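Local structure of regulatory protein of LacI family (Chloroflexus aggregans, 3BBL) at residues Gly63-Phe68 and Gln86-Val91; Ile55-Ile60 and Val80-Lys85; Ser4-Tyr9 and Phe40-Pro45. The protein probably regulates transcription as a LacI-family DNA-binding protein, sensing a small effector through its periplasmic binding protein-like domain. All blocks are in the same frame, centred on the assembly; numbering follows the deposited sequence.

Overall arrangement
From the N terminus, strand 6-9 leads through helix 23-36 to strand 40-43, and contact 3 closes this loop of 30 residues by pairing the two strands at the edge of the chain's sheet. Contacts 1 and 2 come later and cross: contact 2 joins helices 54-61 and 78-85 over the 19 residues between its segments, and contact 1 joins the starts of strands 67-70 and 90-93 over 17, closing the beta-alpha-beta unit through helix 78-85. Their centres are only 8 Å apart, with Ile60 and Leu83 packed against the phenylalanines of contact 1. Asp66 ties contact 1 to Ser4 and Phe5 of contact 3, while Phe44 reaches from contact 3 to Tyr56 of contact 2.

Contact 1 of 3, residues Gly63-Phe68 and Gln86-Val91; sequences GNVDGF and QKFPFV
Phe68 and Phe90 form a parallel beta bridge near the start of strands 67-70 and 90-93, the two strands of a beta-alpha-beta crossover through helix 78-85 in the periplasmic binding protein fold. Two backbone hydrogen bonds set the register: Phe68 N gives to Pro89 O at 3.1 Å, and Val91 N gives to Phe68 O at 2.9 Å. Two CA-H...O contacts accompany them, Gly67 CA to Pro89 O and Phe90 CA to Phe68 O.

The apolar part is carried by rings. The side chains of Phe68 and Phe88 cross at about a right angle, with CE2 of Phe68 3.7 Å from CE2 of Phe88, while the ring planes are 54° apart. Phe90 behaves differently: its CG sits between the backbone N and the carbonyl carbon (chi1 80°), and the ring leads away from Phe68 to pack on Leu83 and Leu84 of helix 78-85. CB is the side-chain atom that meets Phe68, with Phe90 CB 3.4 Å from Phe68 O. Phe68 in turn meets Tyr56 and Ile60 of helix 54-61.

Pro89 lies against the backbone of the loop before the first strand, its CG 3.4 Å from Asp66 O, and also touches Leu254 and Val258 of helix 243-258. The carboxylate of Asp66 is taken up by Ser4 OG and Phe5 N. The preceding carbonyl, Val65 O, lies at the edge of the Phe88 ring, 3.4 Å from Phe88 CZ.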
loop_
_atom_site.group_PDB
_atom_site.type_symbol
_atom_site.label_atom_id
_atom_site.label_comp_id
_atom_site.label_asym_id
_atom_site.label_seq_id
_atom_site.Cartn_x
_atom_site.Cartn_y
_atom_site.Cartn_z
ATOM N N GLY A 63 -25.409 19.210 3.563
ATOM C CA GLY A 63 -24.719 19.900 4.639
ATOM C C GLY A 63 -23.791 19.001 5.439
ATOM O O GLY A 63 -23.322 19.381 6.510
ATOM N N ASN A 64 -23.513 17.811 4.919
ATOM C CA ASN A 64 -22.645 16.865 5.610
ATOM C C ASN A 64 -21.151 17.212 5.604
ATOM O O ASN A 64 -20.385 16.651 6.385
ATOM C CB ASN A 64 -22.846 15.454 5.038
ATOM C CG ASN A 64 -24.212 14.865 5.388
ATOM O OD1 ASN A 64 -25.012 15.490 6.094
ATOM N ND2 ASN A 64 -24.480 13.654 4.898
ATOM N N VAL A 65 -20.736 18.126 4.731
ATOM C CA VAL A 65 -19.334 18.528 4.659
ATOM C C VAL A 65 -19.210 20.016 4.396
ATOM O O VAL A 65 -20.096 20.619 3.809
ATOM C CB VAL A 65 -18.580 17.784 3.536
ATOM C CG1 VAL A 65 -18.638 16.288 3.773
ATOM C CG2 VAL A 65 -19.178 18.132 2.188
ATOM N N ASP A 66 -18.099 20.602 4.826
ATOM C CA ASP A 66 -17.868 22.024 4.628
ATOM C C ASP A 66 -16.912 22.244 3.466
ATOM O O ASP A 66 -16.740 23.365 2.996
ATOM C CB ASP A 66 -17.274 22.645 5.895
ATOM C CG ASP A 66 -18.019 22.235 7.143
ATOM O OD1 ASP A 66 -19.268 22.224 7.117
ATOM O OD2 ASP A 66 -17.359 21.926 8.152
ATOM N N GLY A 67 -16.290 21.167 3.004
ATOM C CA GLY A 67 -15.342 21.273 1.909
ATOM C C GLY A 67 -14.864 19.919 1.415
ATOM O O GLY A 67 -15.147 18.879 2.021
ATOM N N PHE A 68 -14.132 19.937 0.308
ATOM C CA PHE A 68 -13.612 18.721 -0.297
ATOM C C PHE A 68 -12.124 18.809 -0.588
ATOM O O PHE A 68 -11.558 19.890 -0.744
ATOM C CB PHE A 68 -14.289 18.458 -1.639
ATOM C CG PHE A 68 -15.747 18.155 -1.554
ATOM C CD1 PHE A 68 -16.188 16.888 -1.195
ATOM C CD2 PHE A 68 -16.685 19.125 -1.896
ATOM C CE1 PHE A 68 -17.543 16.582 -1.185
ATOM C CE2 PHE A 68 -18.041 18.837 -1.890
ATOM C CZ PHE A 68 -18.475 17.560 -1.534
ATOM N N GLN A 86 -19.964 26.284 -8.099
ATOM C CA GLN A 86 -20.756 26.298 -6.875
ATOM C C GLN A 86 -20.135 27.138 -5.763
ATOM O O GLN A 86 -20.709 27.261 -4.682
ATOM C CB GLN A 86 -20.940 24.873 -6.360
ATOM C CG GLN A 86 -21.434 23.890 -7.400
ATOM C CD GLN A 86 -22.838 24.200 -7.886
ATOM O OE1 GLN A 86 -23.782 24.235 -7.096
ATOM N NE2 GLN A 86 -22.982 24.422 -9.193
ATOM N N LYS A 87 -18.969 27.718 -6.016
ATOM C CA LYS A 87 -18.309 28.518 -4.990
ATOM C C LYS A 87 -18.172 27.740 -3.675
ATOM O O LYS A 87 -18.187 28.335 -2.598
ATOM C CB LYS A 87 -19.094 29.808 -4.728
ATOM C CG LYS A 87 -18.802 30.954 -5.686
ATOM C CD LYS A 87 -19.160 30.619 -7.127
ATOM C CE LYS A 87 -18.895 31.813 -8.047
ATOM N NZ LYS A 87 -19.201 31.516 -9.479
ATOM N N PHE A 88 -18.037 26.416 -3.761
ATOM C CA PHE A 88 -17.895 25.581 -2.565
ATOM C C PHE A 88 -16.416 25.336 -2.239
ATOM O O PHE A 88 -15.610 25.082 -3.131
ATOM C CB PHE A 88 -18.603 24.240 -2.765
ATOM C CG PHE A 88 -18.944 23.543 -1.481
ATOM C CD1 PHE A 88 -19.990 24.004 -0.685
ATOM C CD2 PHE A 88 -18.207 22.452 -1.049
ATOM C CE1 PHE A 88 -20.296 23.386 0.526
ATOM C CE2 PHE A 88 -18.502 21.826 0.162
ATOM C CZ PHE A 88 -19.549 22.293 0.951
ATOM N N PRO A 89 -16.048 25.394 -0.948
ATOM C CA PRO A 89 -14.661 25.183 -0.505
ATOM C C PRO A 89 -14.051 23.841 -0.916
ATOM O O PRO A 89 -14.671 22.781 -0.763
ATOM C CB PRO A 89 -14.756 25.304 1.015
ATOM C CG PRO A 89 -15.973 26.154 1.227
ATOM C CD PRO A 89 -16.931 25.610 0.209
ATOM N N PHE A 90 -12.829 23.892 -1.434
ATOM C CA PHE A 90 -12.138 22.681 -1.842
ATOM C C PHE A 90 -10.682 22.976 -2.117
ATOM O O PHE A 90 -10.314 24.097 -2.458
ATOM C CB PHE A 90 -12.789 22.078 -3.092
ATOM C CG PHE A 90 -12.385 22.741 -4.382
ATOM C CD1 PHE A 90 -11.240 22.333 -5.065
ATOM C CD2 PHE A 90 -13.161 23.760 -4.929
ATOM C CE1 PHE A 90 -10.875 22.930 -6.281
ATOM C CE2 PHE A 90 -12.808 24.363 -6.140
ATOM C CZ PHE A 90 -11.664 23.949 -6.818
ATOM N N VAL A 91 -9.856 21.955 -1.943
ATOM C CA VAL A 91 -8.431 22.051 -2.213
ATOM C C VAL A 91 -8.115 20.852 -3.083
ATOM O O VAL A 91 -8.521 19.733 -2.777
ATOM C CB VAL A 91 -7.587 21.966 -0.927
ATOM C CG1 VAL A 91 -6.120 21.791 -1.285
ATOM C CG2 VAL A 91 -7.767 23.219 -0.101
#

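Contact 2 of 3, residues Ile55-Ile60 and Val80-Lys85; sequences IYRDLI and VQFLLK
Helix-to-helix packing joins Tyr56, Arg57 and Ile60 of helix 54-61 to Phe82 and Leu83 of helix 78-85, side by side over strands 67-70 and 90-93. The axes of the two segments come within 11.2 Å, inclined at 29° with both helices running roughly the same way, and no hydrogen bond passes between them.

Phe82 carries much of the contact. Its CG is anti to the backbone N (chi1 175°), and the ring beyond it lies against two consecutive residues of the first helix: CE2 of Phe82 is 3.8 Å from Tyr56 CB, and CZ of Phe82 is 4.0 Å from Arg57 CA. One turn further on, Ile60 runs past this ring in the opposite direction, its CD1 4.1 Å from Phe82 CE2.

In this Rossmann-like half of the periplasmic binding protein fold, helices 54-61 and 78-85, which lead into strands 67-70 and 90-93, lie side by side on the face carrying Phe68 and Phe90, and Leu83 fills the seam nearer the strands. Its CD2 lies 4.0 Å from Ile60 CD1 and 4.1 Å from Tyr56 CD2, while the same leucine also packs on Phe68 and Phe90. The Tyr56 ring meets Phe68 too, and Phe44 edge-to-face.

Arg57 works at the outer side. Its chain bends at chi3, which places NE. Arg57 NH1 comes 3.9 Å from Phe82 CE1 with the guanidinium and ring planes 75° apart; NH2 has a long, weak ion pair with Asp54.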
loop_
_atom_site.group_PDB
_atom_site.type_symbol
_atom_site.label_atom_id
_atom_site.label_comp_id
_atom_site.label_asym_id
_atom_site.label_seq_id
_atom_site.Cartn_x
_atom_site.Cartn_y
_atom_site.Cartn_z
ATOM N N ILE A 55 -22.630 12.816 -6.678
ATOM C CA ILE A 55 -22.257 12.641 -5.284
ATOM C C ILE A 55 -21.771 13.950 -4.652
ATOM O O ILE A 55 -22.035 14.206 -3.476
ATOM C CB ILE A 55 -21.182 11.540 -5.153
ATOM C CG1 ILE A 55 -20.769 11.375 -3.688
ATOM C CG2 ILE A 55 -19.999 11.870 -6.040
ATOM C CD1 ILE A 55 -21.878 10.886 -2.777
ATOM N N TYR A 56 -21.069 14.780 -5.418
ATOM C CA TYR A 56 -20.602 16.056 -4.881
ATOM C C TYR A 56 -21.807 16.959 -4.647
ATOM O O TYR A 56 -21.907 17.638 -3.626
ATOM C CB TYR A 56 -19.630 16.750 -5.844
ATOM C CG TYR A 56 -18.239 16.152 -5.861
ATOM C CD1 TYR A 56 -17.931 15.080 -6.695
ATOM C CD2 TYR A 56 -17.236 16.648 -5.023
ATOM C CE1 TYR A 56 -16.664 14.515 -6.697
ATOM C CE2 TYR A 56 -15.969 16.087 -5.016
ATOM C CZ TYR A 56 -15.689 15.018 -5.855
ATOM O OH TYR A 56 -14.435 14.440 -5.841
ATOM N N ARG A 57 -22.717 16.945 -5.613
ATOM C CA ARG A 57 -23.939 17.738 -5.566
ATOM C C ARG A 57 -24.746 17.359 -4.316
ATOM O O ARG A 57 -25.249 18.225 -3.599
ATOM C CB ARG A 57 -24.764 17.468 -6.830
ATOM C CG ARG A 57 -25.757 18.553 -7.190
ATOM C CD ARG A 57 -26.848 18.016 -8.115
ATOM N NE ARG A 57 -26.348 17.535 -9.403
ATOM C CZ ARG A 57 -25.846 18.314 -10.356
ATOM N NH1 ARG A 57 -25.767 19.626 -10.174
ATOM N NH2 ARG A 57 -25.432 17.780 -11.496
ATOM N N ASP A 58 -24.848 16.060 -4.055
ATOM C CA ASP A 58 -25.584 15.550 -2.904
ATOM C C ASP A 58 -24.962 15.954 -1.575
ATOM O O ASP A 58 -25.653 16.434 -0.679
ATOM C CB ASP A 58 -25.661 14.026 -2.962
ATOM C CG ASP A 58 -26.468 13.526 -4.138
ATOM O OD1 ASP A 58 -26.344 14.106 -5.235
ATOM O OD2 ASP A 58 -27.216 12.543 -3.972
ATOM N N LEU A 59 -23.654 15.756 -1.444
ATOM C CA LEU A 59 -22.967 16.077 -0.200
ATOM C C LEU A 59 -23.008 17.553 0.169
ATOM O O LEU A 59 -23.013 17.903 1.353
ATOM C CB LEU A 59 -21.518 15.582 -0.253
ATOM C CG LEU A 59 -21.371 14.054 -0.248
ATOM C CD1 LEU A 59 -19.914 13.663 -0.387
ATOM C CD2 LEU A 59 -21.957 13.496 1.034
ATOM N N ILE A 60 -23.048 18.422 -0.835
ATOM C CA ILE A 60 -23.092 19.852 -0.570
ATOM C C ILE A 60 -24.424 20.282 0.045
ATOM O O ILE A 60 -24.444 20.918 1.102
ATOM C CB ILE A 60 -22.830 20.674 -1.851
ATOM C CG1 ILE A 60 -21.396 20.431 -2.337
ATOM C CG2 ILE A 60 -23.038 22.155 -1.572
ATOM C CD1 ILE A 60 -21.051 21.126 -3.637
ATOM N N VAL A 80 -13.383 19.884 -10.475
ATOM C CA VAL A 80 -12.842 21.202 -10.154
ATOM C C VAL A 80 -13.715 22.296 -10.759
ATOM O O VAL A 80 -13.959 23.334 -10.141
ATOM C CB VAL A 80 -11.401 21.353 -10.693
ATOM C CG1 VAL A 80 -10.892 22.774 -10.457
ATOM C CG2 VAL A 80 -10.490 20.336 -10.016
ATOM N N GLN A 81 -14.177 22.047 -11.978
ATOM C CA GLN A 81 -15.027 22.979 -12.704
ATOM C C GLN A 81 -16.315 23.185 -11.905
ATOM O O GLN A 81 -16.728 24.313 -11.630
ATOM C CB GLN A 81 -15.352 22.386 -14.075
ATOM C CG GLN A 81 -15.568 23.384 -15.189
ATOM C CD GLN A 81 -15.904 22.690 -16.499
ATOM O OE1 GLN A 81 -15.181 21.791 -16.947
ATOM N NE2 GLN A 81 -17.007 23.100 -17.121
ATOM N N PHE A 82 -16.931 22.072 -11.529
ATOM C CA PHE A 82 -18.171 22.091 -10.767
ATOM C C PHE A 82 -18.061 22.855 -9.452
ATOM O O PHE A 82 -18.774 23.832 -9.238
ATOM C CB PHE A 82 -18.624 20.659 -10.496
ATOM C CG PHE A 82 -19.837 20.564 -9.622
ATOM C CD1 PHE A 82 -21.064 21.061 -10.054
ATOM C CD2 PHE A 82 -19.754 19.980 -8.363
ATOM C CE1 PHE A 82 -22.193 20.977 -9.243
ATOM C CE2 PHE A 82 -20.874 19.892 -7.544
ATOM C CZ PHE A 82 -22.098 20.392 -7.985
ATOM N N LEU A 83 -17.170 22.412 -8.571
ATOM C CA LEU A 83 -16.997 23.061 -7.277
ATOM C C LEU A 83 -16.661 24.538 -7.414
ATOM O O LEU A 83 -17.000 25.342 -6.544
ATOM C CB LEU A 83 -15.913 22.345 -6.462
ATOM C CG LEU A 83 -16.227 20.871 -6.178
ATOM C CD1 LEU A 83 -15.075 20.225 -5.431
ATOM C CD2 LEU A 83 -17.518 20.772 -5.375
ATOM N N LEU A 84 -15.990 24.900 -8.502
ATOM C CA LEU A 84 -15.637 26.298 -8.727
ATOM C C LEU A 84 -16.904 27.096 -9.008
ATOM O O LEU A 84 -17.078 28.204 -8.500
ATOM C CB LEU A 84 -14.669 26.433 -9.909
ATOM C CG LEU A 84 -13.193 26.181 -9.606
ATOM C CD1 LEU A 84 -12.406 26.199 -10.894
ATOM C CD2 LEU A 84 -12.680 27.237 -8.642
ATOM N N LYS A 85 -17.784 26.521 -9.820
ATOM C CA LYS A 85 -19.042 27.166 -10.164
ATOM C C LYS A 85 -19.903 27.332 -8.915
ATOM O O LYS A 85 -20.486 28.395 -8.690
ATOM C CB LYS A 85 -19.793 26.335 -11.208
ATOM C CG LYS A 85 -19.070 26.224 -12.541
ATOM C CD LYS A 85 -19.711 25.169 -13.442
ATOM C CE LYS A 85 -18.929 24.994 -14.751
ATOM N NZ LYS A 85 -19.421 23.846 -15.571
#

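Contact 3 of 3, residues Ser4-Tyr9 and Phe40-Pro45; sequences SFMIGY and FVLPFP. With EDO (1,2-ethanediol), chain B.
Phe44, just past its strand, turns its ring back against the backbone of Gly8 and Tyr9, occupying room that a side chain at Gly8 would need. Its CG stands between the backbone N and the carbonyl carbon (chi1 61°), and CE2 of Phe44 lies 3.7 Å from Gly8 C, at the ring's edge. The pairing beneath is parallel beta sheet, strands 6-9 and 40-43 of a beta-alpha-beta unit through helix 23-36. Five backbone hydrogen bonds run its length, from Phe40 N to Phe5 O at 2.9 Å up to Phe44 N to Tyr9 O at 3.0 Å; Tyr9 N stands well above the carbonyl plane of its acceptor, Leu42 O.

An alanine at Phe44 would probably open a gap beside the backbone of Gly8 and Tyr9. A 1,2-ethanediol, probably from the crystallisation liquor, has its O2 3.1 Å from Phe44 O.

The second subunit packs on the face carrying Met6, Phe40 and Leu42. Met6, a selenomethionine, bends its chain so that CE reaches Leu42, and CG lies 4.0 Å from Phe40 CB. On the other face, carrying Ile7, Val41 and Tyr9, Met30 of helix 23-36 touches Tyr9 and Val41, and Tyr9 CB is 3.8 Å from Val41 CG1.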
loop_
_atom_site.group_PDB
_atom_site.type_symbol
_atom_site.label_atom_id
_atom_site.label_comp_id
_atom_site.label_asym_id
_atom_site.label_seq_id
_atom_site.Cartn_x
_atom_site.Cartn_y
_atom_site.Cartn_z
ATOM N N SER A 4 -20.022 21.738 9.679
ATOM C CA SER A 4 -20.256 20.327 9.949
ATOM C C SER A 4 -18.966 19.703 10.473
ATOM O O SER A 4 -18.976 18.595 11.005
ATOM C CB SER A 4 -20.674 19.606 8.671
ATOM O OG SER A 4 -19.621 19.626 7.723
ATOM N N PHE A 5 -17.860 20.424 10.317
ATOM C CA PHE A 5 -16.553 19.946 10.754
ATOM C C PHE A 5 -16.160 18.644 10.057
ATOM O O PHE A 5 -15.519 17.771 10.641
ATOM C CB PHE A 5 -16.542 19.770 12.274
ATOM C CG PHE A 5 -16.517 21.068 13.026
ATOM C CD1 PHE A 5 -15.384 21.878 13.001
ATOM C CD2 PHE A 5 -17.636 21.503 13.729
ATOM C CE1 PHE A 5 -15.366 23.112 13.667
ATOM C CE2 PHE A 5 -17.629 22.735 14.398
ATOM C CZ PHE A 5 -16.495 23.538 14.366
HETATM N N MSE A 6 -16.553 18.522 8.797
HETATM C CA MSE A 6 -16.226 17.343 8.018
HETATM C C MSE A 6 -15.756 17.690 6.610
HETATM O O MSE A 6 -16.344 18.534 5.929
HETATM C CB MSE A 6 -17.419 16.402 7.988
HETATM C CG MSE A 6 -17.584 15.754 9.329
HETATM SE SE MSE A 6 -18.968 14.419 9.324
HETATM C CE MSE A 6 -17.958 13.032 8.505
ATOM N N ILE A 7 -14.668 17.047 6.198
ATOM C CA ILE A 7 -14.084 17.272 4.881
ATOM C C ILE A 7 -14.269 16.016 4.044
ATOM O O ILE A 7 -13.843 14.929 4.431
ATOM C CB ILE A 7 -12.576 17.603 5.005
ATOM C CG1 ILE A 7 -12.405 18.897 5.803
ATOM C CG2 ILE A 7 -11.944 17.737 3.622
ATOM C CD1 ILE A 7 -11.030 19.084 6.401
ATOM N N GLY A 8 -14.925 16.168 2.903
ATOM C CA GLY A 8 -15.155 15.028 2.039
ATOM C C GLY A 8 -13.948 14.681 1.192
ATOM O O GLY A 8 -13.271 15.564 0.659
ATOM N N TYR A 9 -13.674 13.387 1.078
ATOM C CA TYR A 9 -12.554 12.917 0.277
ATOM C C TYR A 9 -12.904 11.618 -0.434
ATOM O O TYR A 9 -13.714 10.831 0.046
ATOM C CB TYR A 9 -11.305 12.702 1.151
ATOM C CG TYR A 9 -10.098 12.242 0.357
ATOM C CD1 TYR A 9 -9.600 13.014 -0.690
ATOM C CD2 TYR A 9 -9.497 11.005 0.607
ATOM C CE1 TYR A 9 -8.547 12.572 -1.477
ATOM C CE2 TYR A 9 -8.438 10.549 -0.178
ATOM C CZ TYR A 9 -7.970 11.336 -1.225
ATOM O OH TYR A 9 -6.957 10.880 -2.049
ATOM N N PHE A 40 -13.189 16.003 10.798
ATOM C CA PHE A 40 -13.160 14.598 10.417
ATOM C C PHE A 40 -13.140 14.565 8.902
ATOM O O PHE A 40 -13.657 15.474 8.246
ATOM C CB PHE A 40 -14.410 13.835 10.880
ATOM C CG PHE A 40 -14.488 13.609 12.365
ATOM C CD1 PHE A 40 -15.001 14.590 13.205
ATOM C CD2 PHE A 40 -14.070 12.406 12.918
ATOM C CE1 PHE A 40 -15.097 14.376 14.576
ATOM C CE2 PHE A 40 -14.160 12.182 14.289
ATOM C CZ PHE A 40 -14.677 13.169 15.120
ATOM N N VAL A 41 -12.528 13.524 8.347
ATOM C CA VAL A 41 -12.492 13.353 6.906
ATOM C C VAL A 41 -13.613 12.372 6.613
ATOM O O VAL A 41 -13.720 11.330 7.253
ATOM C CB VAL A 41 -11.159 12.745 6.423
ATOM C CG1 VAL A 41 -11.232 12.468 4.923
ATOM C CG2 VAL A 41 -10.005 13.694 6.738
ATOM N N LEU A 42 -14.465 12.712 5.659
ATOM C CA LEU A 42 -15.563 11.841 5.309
ATOM C C LEU A 42 -15.367 11.234 3.929
ATOM O O LEU A 42 -15.549 11.906 2.914
ATOM C CB LEU A 42 -16.875 12.614 5.342
ATOM C CG LEU A 42 -18.123 11.791 5.031
ATOM C CD1 LEU A 42 -18.336 10.760 6.125
ATOM C CD2 LEU A 42 -19.331 12.709 4.907
ATOM N N PRO A 43 -14.979 9.953 3.874
ATOM C CA PRO A 43 -14.773 9.276 2.593
ATOM C C PRO A 43 -16.111 8.988 1.928
ATOM O O PRO A 43 -17.087 8.674 2.599
ATOM C CB PRO A 43 -14.075 7.979 2.990
ATOM C CG PRO A 43 -13.428 8.311 4.289
ATOM C CD PRO A 43 -14.470 9.133 4.984
ATOM N N PHE A 44 -16.154 9.112 0.611
ATOM C CA PHE A 44 -17.358 8.813 -0.144
ATOM C C PHE A 44 -16.898 8.075 -1.398
ATOM O O PHE A 44 -15.765 8.246 -1.841
ATOM C CB PHE A 44 -18.142 10.098 -0.481
ATOM C CG PHE A 44 -17.391 11.091 -1.313
ATOM C CD1 PHE A 44 -17.404 11.008 -2.698
ATOM C CD2 PHE A 44 -16.702 12.139 -0.710
ATOM C CE1 PHE A 44 -16.744 11.961 -3.480
ATOM C CE2 PHE A 44 -16.035 13.098 -1.478
ATOM C CZ PHE A 44 -16.058 13.008 -2.869
ATOM N N PRO A 45 -17.762 7.223 -1.968
ATOM C CA PRO A 45 -17.412 6.462 -3.169
ATOM C C PRO A 45 -16.924 7.335 -4.315
ATOM O O PRO A 45 -17.516 8.365 -4.627
ATOM C CB PRO A 45 -18.709 5.729 -3.497
ATOM C CG PRO A 45 -19.286 5.489 -2.132
ATOM C CD PRO A 45 -19.099 6.842 -1.484
HETATM C C1 EDO B . -14.092 4.406 -2.631
HETATM O O1 EDO B . -14.381 4.653 -4.002
HETATM C C2 EDO B . -13.187 5.515 -2.076
HETATM O O2 EDO B . -13.258 6.701 -2.881
#